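Local coordinates for selenium-binding protein (Sulfolobus tokodaii, PDB 2ECE) that is of unknown function but folds as a beta propeller and may bind selenium, at residues A[105-110]-A[122-128]; A[135-140]-A[163-167]; A[195-199]-A[262-266]. All coordinates share one frame; numbering follows the deposited sequence.

Contact 1: residues A[105-110]-A[122-128]; sequences SSRIYI and IIKVIEP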
loop_
_atom_site.group_PDB
_atom_site.type_symbol
_atom_site.label_atom_id
_atom_site.label_comp_id
_atom_site.label_asym_id
_atom_site.label_seq_id
_atom_site.Cartn_x
_atom_site.Cartn_y
_atom_site.Cartn_z
ATOM N N SER A 105 -3.367 -15.301 -6.858
ATOM C CA SER A 105 -4.234 -15.834 -7.911
ATOM C C SER A 105 -4.370 -15.053 -9.215
ATOM O O SER A 105 -4.645 -15.647 -10.258
ATOM C CB SER A 105 -5.642 -16.045 -7.357
ATOM O OG SER A 105 -6.251 -14.788 -7.103
ATOM N N SER A 106 -4.204 -13.735 -9.158
ATOM C CA SER A 106 -4.355 -12.882 -10.333
ATOM C C SER A 106 -5.840 -12.679 -10.644
ATOM O O SER A 106 -6.202 -12.118 -11.673
ATOM C CB SER A 106 -3.661 -13.493 -11.553
ATOM O OG SER A 106 -2.263 -13.575 -11.359
ATOM N N ARG A 107 -6.698 -13.145 -9.746
ATOM C CA ARG A 107 -8.137 -12.994 -9.922
ATOM C C ARG A 107 -8.523 -11.573 -9.513
ATOM O O ARG A 107 -7.830 -10.952 -8.705
ATOM C CB ARG A 107 -8.869 -14.021 -9.045
ATOM C CG ARG A 107 -10.389 -13.895 -9.021
ATOM C CD ARG A 107 -11.038 -15.078 -8.286
ATOM N NE ARG A 107 -10.773 -16.363 -8.942
ATOM C CZ ARG A 107 -9.940 -17.293 -8.483
ATOM N NH1 ARG A 107 -9.271 -17.099 -7.354
ATOM N NH2 ARG A 107 -9.788 -18.433 -9.148
ATOM N N ILE A 108 -9.601 -11.044 -10.083
ATOM C CA ILE A 108 -10.060 -9.700 -9.715
ATOM C C ILE A 108 -11.536 -9.743 -9.340
ATOM O O ILE A 108 -12.375 -10.217 -10.118
ATOM C CB ILE A 108 -9.916 -8.677 -10.861
ATOM C CG1 ILE A 108 -8.461 -8.579 -11.318
ATOM C CG2 ILE A 108 -10.382 -7.285 -10.380
ATOM C CD1 ILE A 108 -8.274 -7.690 -12.537
ATOM N N TYR A 109 -11.854 -9.269 -8.141
ATOM C CA TYR A 109 -13.242 -9.222 -7.711
ATOM C C TYR A 109 -13.718 -7.779 -7.838
ATOM O O TYR A 109 -12.953 -6.837 -7.586
ATOM C CB TYR A 109 -13.381 -9.661 -6.251
ATOM C CG TYR A 109 -12.908 -11.068 -5.971
ATOM C CD1 TYR A 109 -11.620 -11.314 -5.499
ATOM C CD2 TYR A 109 -13.762 -12.153 -6.152
ATOM C CE1 TYR A 109 -11.196 -12.604 -5.206
ATOM C CE2 TYR A 109 -13.348 -13.450 -5.866
ATOM C CZ TYR A 109 -12.067 -13.671 -5.391
ATOM O OH TYR A 109 -11.663 -14.956 -5.093
ATOM N N ILE A 110 -14.972 -7.610 -8.239
ATOM C CA ILE A 110 -15.580 -6.291 -8.355
ATOM C C ILE A 110 -16.658 -6.351 -7.280
ATOM O O ILE A 110 -17.633 -7.100 -7.411
ATOM C CB ILE A 110 -16.242 -6.080 -9.734
ATOM C CG1 ILE A 110 -15.248 -6.411 -10.856
ATOM C CG2 ILE A 110 -16.711 -4.637 -9.863
ATOM C CD1 ILE A 110 -13.985 -5.567 -10.842
ATOM N N ILE A 122 -20.160 -9.075 -3.907
ATOM C CA ILE A 122 -19.364 -9.349 -5.097
ATOM C C ILE A 122 -20.351 -9.419 -6.252
ATOM O O ILE A 122 -21.278 -10.227 -6.221
ATOM C CB ILE A 122 -18.655 -10.715 -5.009
ATOM C CG1 ILE A 122 -17.721 -10.753 -3.799
ATOM C CG2 ILE A 122 -17.892 -10.987 -6.306
ATOM C CD1 ILE A 122 -17.140 -12.135 -3.539
ATOM N N ILE A 123 -20.167 -8.582 -7.267
ATOM C CA ILE A 123 -21.074 -8.595 -8.401
ATOM C C ILE A 123 -20.435 -9.059 -9.703
ATOM O O ILE A 123 -21.130 -9.265 -10.697
ATOM C CB ILE A 123 -21.738 -7.207 -8.612
ATOM C CG1 ILE A 123 -20.682 -6.099 -8.646
ATOM C CG2 ILE A 123 -22.765 -6.959 -7.517
ATOM C CD1 ILE A 123 -20.237 -5.724 -10.041
ATOM N N LYS A 124 -19.117 -9.238 -9.696
ATOM C CA LYS A 124 -18.403 -9.696 -10.887
ATOM C C LYS A 124 -17.011 -10.217 -10.548
ATOM O O LYS A 124 -16.323 -9.677 -9.677
ATOM C CB LYS A 124 -18.282 -8.566 -11.916
ATOM C CG LYS A 124 -17.580 -8.982 -13.218
ATOM C CD LYS A 124 -17.773 -7.943 -14.321
ATOM C CE LYS A 124 -17.314 -8.473 -15.675
ATOM N NZ LYS A 124 -17.819 -7.640 -16.802
ATOM N N VAL A 125 -16.609 -11.284 -11.227
ATOM C CA VAL A 125 -15.297 -11.868 -11.017
ATOM C C VAL A 125 -14.579 -11.999 -12.351
ATOM O O VAL A 125 -15.151 -12.493 -13.324
ATOM C CB VAL A 125 -15.384 -13.278 -10.394
ATOM C CG1 VAL A 125 -13.986 -13.876 -10.264
ATOM C CG2 VAL A 125 -16.058 -13.212 -9.024
ATOM N N ILE A 126 -13.338 -11.532 -12.401
ATOM C CA ILE A 126 -12.533 -11.655 -13.605
ATOM C C ILE A 126 -11.570 -12.764 -13.223
ATOM O O ILE A 126 -10.699 -12.566 -12.376
ATOM C CB ILE A 126 -11.741 -10.372 -13.894
ATOM C CG1 ILE A 126 -12.697 -9.188 -14.007
ATOM C CG2 ILE A 126 -10.955 -10.532 -15.188
ATOM C CD1 ILE A 126 -11.998 -7.866 -14.088
ATOM N N GLU A 127 -11.744 -13.941 -13.818
ATOM C CA GLU A 127 -10.900 -15.083 -13.499
ATOM C C GLU A 127 -9.440 -14.884 -13.903
ATOM O O GLU A 127 -9.130 -14.154 -14.846
ATOM C CB GLU A 127 -11.462 -16.354 -14.158
ATOM C CG GLU A 127 -12.840 -16.794 -13.634
ATOM C CD GLU A 127 -12.832 -17.178 -12.156
ATOM O OE1 GLU A 127 -11.748 -17.473 -11.614
ATOM O OE2 GLU A 127 -13.916 -17.205 -11.534
ATOM N N PRO A 128 -8.523 -15.534 -13.177
ATOM C CA PRO A 128 -7.073 -15.476 -13.396
ATOM C C PRO A 128 -6.630 -15.693 -14.841
ATOM O O PRO A 128 -5.744 -15.002 -15.336
ATOM C CB PRO A 128 -6.550 -16.571 -12.471
ATOM C CG PRO A 128 -7.509 -16.497 -11.322
ATOM C CD PRO A 128 -8.836 -16.415 -12.037
#
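R107 packs on V125 and P128 and runs beside E127 where an antiparallel beta hairpin, strands 108-112 and 121-126 of one propeller blade, gives way to helix 128-135. Its CB rests on the proline ring, 3.6 Å from P128 CG. With CG anti to the backbone N (chi1 174°), the chain runs out on the Y109 and V125 side of the sheet: CG passes over the Y109 ring face, and CD packs 3.7 Å from V125 CG1. A bend at chi3 then brings the guanidinium beside the E127 carboxylate. Two nitrogens grip one oxygen in a side-on salt bridge, R107 NE to E127 OE1 3.1 Å and R107 NH2 to E127 OE1 3.3 Å. OE1 lies in the guanidinium plane; the carboxylate is turned 69° from it, and NE comes from above the carboxylate plane while NH2 comes nearly along the C-O axis. P128 CG lies over one guanidinium face, toward its rim, Y68 adds a cation-pi contact, and NH1 forms a second salt bridge with D71, so two acids share the cation. On the other face of the sheet I108 and I126 lie side by side, CB to CB 3.9 Å, with V131 of the helix against both. Their backbones form a hydrogen-bonded pair, I108 N to I126 O 3.0 Å and I126 N to I108 O 2.8 Å. Farther along, I123 and K124 both face I110 in a classic beta bulge; I110 O accepts from I123 N at 2.9 Å and only weakly from K124 N.

Contact 2: residues A[135-140]-A[163-167]; sequences SGYSRL and PGGIL
The ring of Y137 lies against the backbone of P163 to I166, aromatic surface on peptide, with no direct hydrogen bond between the two segments. G165 N sits over one face, 3.5 Å above the ring plane and displaced toward the rim. At the ring edge, and in its plane, CE1 points at P163 O, 3.4 Å away. CE2 comes 3.6 Å from I166 N, and the phenolic OH reaches G165 CA at 3.5 Å. Glycine is what lets the ring come so near: a CB on G165 would fall 2.1 Å from Y137 OH, and the backbone angles there would also jam it against the preceding carbonyl. Next to the tyrosine, S135 CB touches L167 CB at 3.7 Å, and L140 CG meets L167 CD2 at 4.1 Å, the two leucines crossing at about a right angle.

The next shell fixes the ring. S135 ends helix 128-135, and its OG accepts from Y137 N at 3.1 Å in an ST turn, while S135 O lies over the ring face opposite G165 N. CB of Y137 points toward the other segment, and with CG anti to the carbonyl carbon (chi1 -68°) the ring comes to lie along the glycines at the start of strand 165-169, the third strand of its propeller blade. K179 makes a cation-pi contact with the ring and a hydrogen bond to S135 O. At the tip, Y137 OH hydrogen-bonds to E181 OE1 and R184 NH2, and E181 OE2 takes I166 N. One carboxylate thus ties both segments together, and its charge, with the arginine beside it, is likely to polarise the phenol hydroxyl.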
loop_
_atom_site.group_PDB
_atom_site.type_symbol
_atom_site.label_atom_id
_atom_site.label_comp_id
_atom_site.label_asym_id
_atom_site.label_seq_id
_atom_site.Cartn_x
_atom_site.Cartn_y
_atom_site.Cartn_z
ATOM N N SER A 135 -3.780 -9.431 -20.543
ATOM C CA SER A 135 -2.659 -8.563 -20.183
ATOM C C SER A 135 -1.281 -9.214 -20.231
ATOM O O SER A 135 -0.279 -8.518 -20.388
ATOM C CB SER A 135 -2.867 -8.003 -18.775
ATOM O OG SER A 135 -2.650 -9.015 -17.807
ATOM N N GLY A 136 -1.223 -10.533 -20.071
ATOM C CA GLY A 136 0.058 -11.221 -20.075
ATOM C C GLY A 136 0.786 -11.061 -18.744
ATOM O O GLY A 136 1.978 -11.358 -18.640
ATOM N N TYR A 137 0.066 -10.585 -17.728
ATOM C CA TYR A 137 0.626 -10.381 -16.391
ATOM C C TYR A 137 -0.044 -11.265 -15.339
ATOM O O TYR A 137 -1.188 -11.705 -15.511
ATOM C CB TYR A 137 0.454 -8.921 -15.942
ATOM C CG TYR A 137 1.270 -7.895 -16.691
ATOM C CD1 TYR A 137 2.623 -8.104 -16.957
ATOM C CD2 TYR A 137 0.704 -6.674 -17.074
ATOM C CE1 TYR A 137 3.396 -7.121 -17.580
ATOM C CE2 TYR A 137 1.469 -5.686 -17.697
ATOM C CZ TYR A 137 2.813 -5.919 -17.944
ATOM O OH TYR A 137 3.580 -4.943 -18.532
ATOM N N SER A 138 0.668 -11.507 -14.240
ATOM C CA SER A 138 0.130 -12.304 -13.140
ATOM C C SER A 138 0.609 -11.726 -11.807
ATOM O O SER A 138 1.595 -10.979 -11.771
ATOM C CB SER A 138 0.554 -13.777 -13.270
ATOM O OG SER A 138 1.941 -13.953 -13.037
ATOM N N ARG A 139 -0.090 -12.081 -10.726
ATOM C CA ARG A 139 0.214 -11.617 -9.367
ATOM C C ARG A 139 -0.034 -10.112 -9.278
ATOM O O ARG A 139 0.901 -9.303 -9.304
ATOM C CB ARG A 139 1.660 -11.950 -8.984
ATOM C CG ARG A 139 1.897 -13.419 -8.588
ATOM C CD ARG A 139 1.947 -14.366 -9.792
ATOM N NE ARG A 139 2.408 -15.699 -9.396
ATOM C CZ ARG A 139 2.842 -16.638 -10.241
ATOM N NH1 ARG A 139 2.883 -16.414 -11.549
ATOM N NH2 ARG A 139 3.250 -17.807 -9.770
ATOM N N LEU A 140 -1.310 -9.757 -9.164
ATOM C CA LEU A 140 -1.755 -8.366 -9.124
ATOM C C LEU A 140 -1.600 -7.711 -7.763
ATOM O O LEU A 140 -2.003 -8.264 -6.731
ATOM C CB LEU A 140 -3.203 -8.288 -9.600
ATOM C CG LEU A 140 -3.386 -8.253 -11.124
ATOM C CD1 LEU A 140 -2.550 -9.329 -11.807
ATOM C CD2 LEU A 140 -4.866 -8.420 -11.436
ATOM N N PRO A 163 8.929 -9.340 -17.922
ATOM C CA PRO A 163 8.651 -8.125 -17.151
ATOM C C PRO A 163 7.289 -8.129 -16.474
ATOM O O PRO A 163 6.349 -8.759 -16.943
ATOM C CB PRO A 163 8.732 -7.014 -18.200
ATOM C CG PRO A 163 9.564 -7.620 -19.311
ATOM C CD PRO A 163 9.043 -9.025 -19.354
ATOM N N GLY A 164 7.207 -7.432 -15.350
ATOM C CA GLY A 164 5.942 -7.288 -14.667
ATOM C C GLY A 164 5.508 -5.934 -15.179
ATOM O O GLY A 164 6.191 -5.361 -16.043
ATOM N N GLY A 165 4.408 -5.391 -14.673
ATOM C CA GLY A 165 4.001 -4.091 -15.166
ATOM C C GLY A 165 2.628 -3.653 -14.724
ATOM O O GLY A 165 2.166 -4.030 -13.656
ATOM N N ILE A 166 1.975 -2.857 -15.562
ATOM C CA ILE A 166 0.660 -2.323 -15.249
ATOM C C ILE A 166 -0.365 -2.639 -16.332
ATOM O O ILE A 166 -0.110 -2.436 -17.523
ATOM C CB ILE A 166 0.738 -0.785 -15.080
ATOM C CG1 ILE A 166 1.748 -0.445 -13.979
ATOM C CG2 ILE A 166 -0.641 -0.214 -14.776
ATOM C CD1 ILE A 166 2.218 1.006 -13.997
ATOM N N LEU A 167 -1.520 -3.143 -15.915
ATOM C CA LEU A 167 -2.593 -3.444 -16.856
ATOM C C LEU A 167 -3.729 -2.484 -16.551
ATOM O O LEU A 167 -3.744 -1.839 -15.499
ATOM C CB LEU A 167 -3.087 -4.885 -16.705
ATOM C CG LEU A 167 -3.756 -5.264 -15.384
ATOM C CD1 LEU A 167 -5.124 -5.869 -15.655
ATOM C CD2 LEU A 167 -2.873 -6.248 -14.640
#

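Contact 3: residues A[195-199]-A[262-266]; sequences WNLPN and PTKLM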
loop_
_atom_site.group_PDB
_atom_site.type_symbol
_atom_site.label_atom_id
_atom_site.label_comp_id
_atom_site.label_asym_id
_atom_site.label_seq_id
_atom_site.Cartn_x
_atom_site.Cartn_y
_atom_site.Cartn_z
ATOM N N TRP A 195 0.931 8.482 -9.831
ATOM C CA TRP A 195 1.125 9.500 -10.839
ATOM C C TRP A 195 0.859 10.920 -10.361
ATOM O O TRP A 195 0.422 11.153 -9.232
ATOM C CB TRP A 195 0.179 9.183 -12.014
ATOM C CG TRP A 195 -1.265 8.859 -11.560
ATOM C CD1 TRP A 195 -2.008 9.553 -10.647
ATOM C CD2 TRP A 195 -2.110 7.769 -12.005
ATOM N NE1 TRP A 195 -3.248 8.975 -10.490
ATOM C CE2 TRP A 195 -3.339 7.881 -11.309
ATOM C CE3 TRP A 195 -1.947 6.717 -12.918
ATOM C CZ2 TRP A 195 -4.401 6.978 -11.498
ATOM C CZ3 TRP A 195 -3.012 5.812 -13.108
ATOM C CH2 TRP A 195 -4.219 5.954 -12.396
ATOM N N ASN A 196 1.154 11.861 -11.247
ATOM C CA ASN A 196 0.867 13.269 -11.048
ATOM C C ASN A 196 0.100 13.465 -12.348
ATOM O O ASN A 196 0.697 13.573 -13.421
ATOM C CB ASN A 196 2.126 14.132 -11.055
ATOM C CG ASN A 196 1.801 15.608 -10.897
ATOM O OD1 ASN A 196 1.014 16.160 -11.666
ATOM N ND2 ASN A 196 2.396 16.251 -9.897
ATOM N N LEU A 197 -1.221 13.483 -12.253
ATOM C CA LEU A 197 -2.061 13.583 -13.438
ATOM C C LEU A 197 -1.917 14.813 -14.329
ATOM O O LEU A 197 -1.757 14.677 -15.535
ATOM C CB LEU A 197 -3.533 13.377 -13.044
ATOM C CG LEU A 197 -3.823 11.967 -12.500
ATOM C CD1 LEU A 197 -5.229 11.900 -11.921
ATOM C CD2 LEU A 197 -3.655 10.946 -13.611
ATOM N N PRO A 198 -1.951 16.024 -13.757
ATOM C CA PRO A 198 -1.821 17.199 -14.631
ATOM C C PRO A 198 -0.484 17.288 -15.365
ATOM O O PRO A 198 -0.411 17.800 -16.484
ATOM C CB PRO A 198 -2.046 18.369 -13.670
ATOM C CG PRO A 198 -2.933 17.760 -12.599
ATOM C CD PRO A 198 -2.253 16.429 -12.377
ATOM N N ASN A 199 0.571 16.788 -14.734
ATOM C CA ASN A 199 1.895 16.813 -15.338
ATOM C C ASN A 199 2.139 15.585 -16.205
ATOM O O ASN A 199 3.198 15.431 -16.815
ATOM C CB ASN A 199 2.946 16.928 -14.242
ATOM C CG ASN A 199 2.979 18.307 -13.638
ATOM O OD1 ASN A 199 3.566 19.225 -14.210
ATOM N ND2 ASN A 199 2.322 18.478 -12.495
ATOM N N PRO A 262 -0.988 18.601 -6.745
ATOM C CA PRO A 262 -0.462 18.349 -8.090
ATOM C C PRO A 262 0.510 19.380 -8.659
ATOM O O PRO A 262 1.143 19.129 -9.689
ATOM C CB PRO A 262 -1.731 18.216 -8.930
ATOM C CG PRO A 262 -2.644 19.205 -8.280
ATOM C CD PRO A 262 -2.428 18.915 -6.799
ATOM N N THR A 263 0.634 20.534 -8.009
ATOM C CA THR A 263 1.564 21.550 -8.500
ATOM C C THR A 263 2.970 21.187 -8.053
ATOM O O THR A 263 3.953 21.784 -8.494
ATOM C CB THR A 263 1.221 22.968 -7.973
ATOM O OG1 THR A 263 1.343 23.004 -6.548
ATOM C CG2 THR A 263 -0.184 23.348 -8.365
ATOM N N LYS A 264 3.059 20.190 -7.181
ATOM C CA LYS A 264 4.343 19.735 -6.663
ATOM C C LYS A 264 4.816 18.498 -7.411
ATOM O O LYS A 264 4.154 17.459 -7.393
ATOM C CB LYS A 264 4.217 19.393 -5.180
ATOM C CG LYS A 264 3.700 20.527 -4.308
ATOM C CD LYS A 264 4.789 21.543 -4.013
ATOM C CE LYS A 264 4.338 22.562 -2.971
ATOM N NZ LYS A 264 3.296 23.496 -3.487
ATOM N N LEU A 265 5.967 18.583 -8.055
ATOM C CA LEU A 265 6.440 17.421 -8.777
ATOM C C LEU A 265 7.458 16.633 -8.008
ATOM O O LEU A 265 8.629 16.548 -8.380
ATOM C CB LEU A 265 6.989 17.808 -10.140
ATOM C CG LEU A 265 5.800 17.969 -11.076
ATOM C CD1 LEU A 265 5.450 19.438 -11.220
ATOM C CD2 LEU A 265 6.136 17.326 -12.408
ATOM N N MET A 266 6.974 16.041 -6.929
ATOM C CA MET A 266 7.801 15.242 -6.062
ATOM C C MET A 266 6.953 14.279 -5.250
ATOM O O MET A 266 5.721 14.343 -5.246
ATOM C CB MET A 266 8.594 16.146 -5.121
ATOM C CG MET A 266 7.732 17.111 -4.322
ATOM S SD MET A 266 8.736 18.073 -3.155
ATOM C CE MET A 266 9.612 19.140 -4.303
HETATM O O HOH W 1 4.233 14.314 -8.005
#
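N196 and N199 present their amides to the 262-266 loop. N196 ND2 donates to P262 O at 3.1 Å with a fairly straight 160° bond; P262 O lies near the plane of the amide, but the donor stands above the carbonyl plane of P262. CG of N196 is anti to the backbone N (chi1 178°), which carries the amide across to the loop. A water accepts from the same ND2 and lies within hydrogen-bonding distance of M266 O. At its other end, N196 OD1 takes N199 ND2 at 2.8 Å and N199 N at 3.2 Å, both from one face of its plane; the backbone bond makes an Asx motif at the end of strand 193-196. This strand and the 262-266 loop belong to consecutive blades of the propeller, so the contact joins neighbouring blades. Swapping N196 for a leucine would probably leave P262 O without this donor and, with OD1 gone, the N199 amide free to turn. Among apolar contacts, P198 CG meets P262 CB at 3.9 Å, the rings slanting past each other. L265, centre of an inverse gamma turn, spreads its two methyls over the N199 amide, with CD2 3.5 Å from N199 CG.

In the fold
From the N terminus, contact 1 comes first, closing a hairpin with 11 residues between its segments, formed by the last two strands of one blade. Helix 128-135 then leads from its end into contact 2, which spans 22 residues and sets the entry to the following blade against that blade's third strand. Contact 3, across 62 residues, joins the first strand of the next blade to a loop of the blade after it. The three lie in series, so none nests or crosses. Contacts 1 and 2 touch: S106 OG probably hydrogen-bonds to R139 N, and I108 packs on L140. Contact 3 stands apart, its nearest atoms about 7 Å from contact 2 and about 14 Å from contact 1.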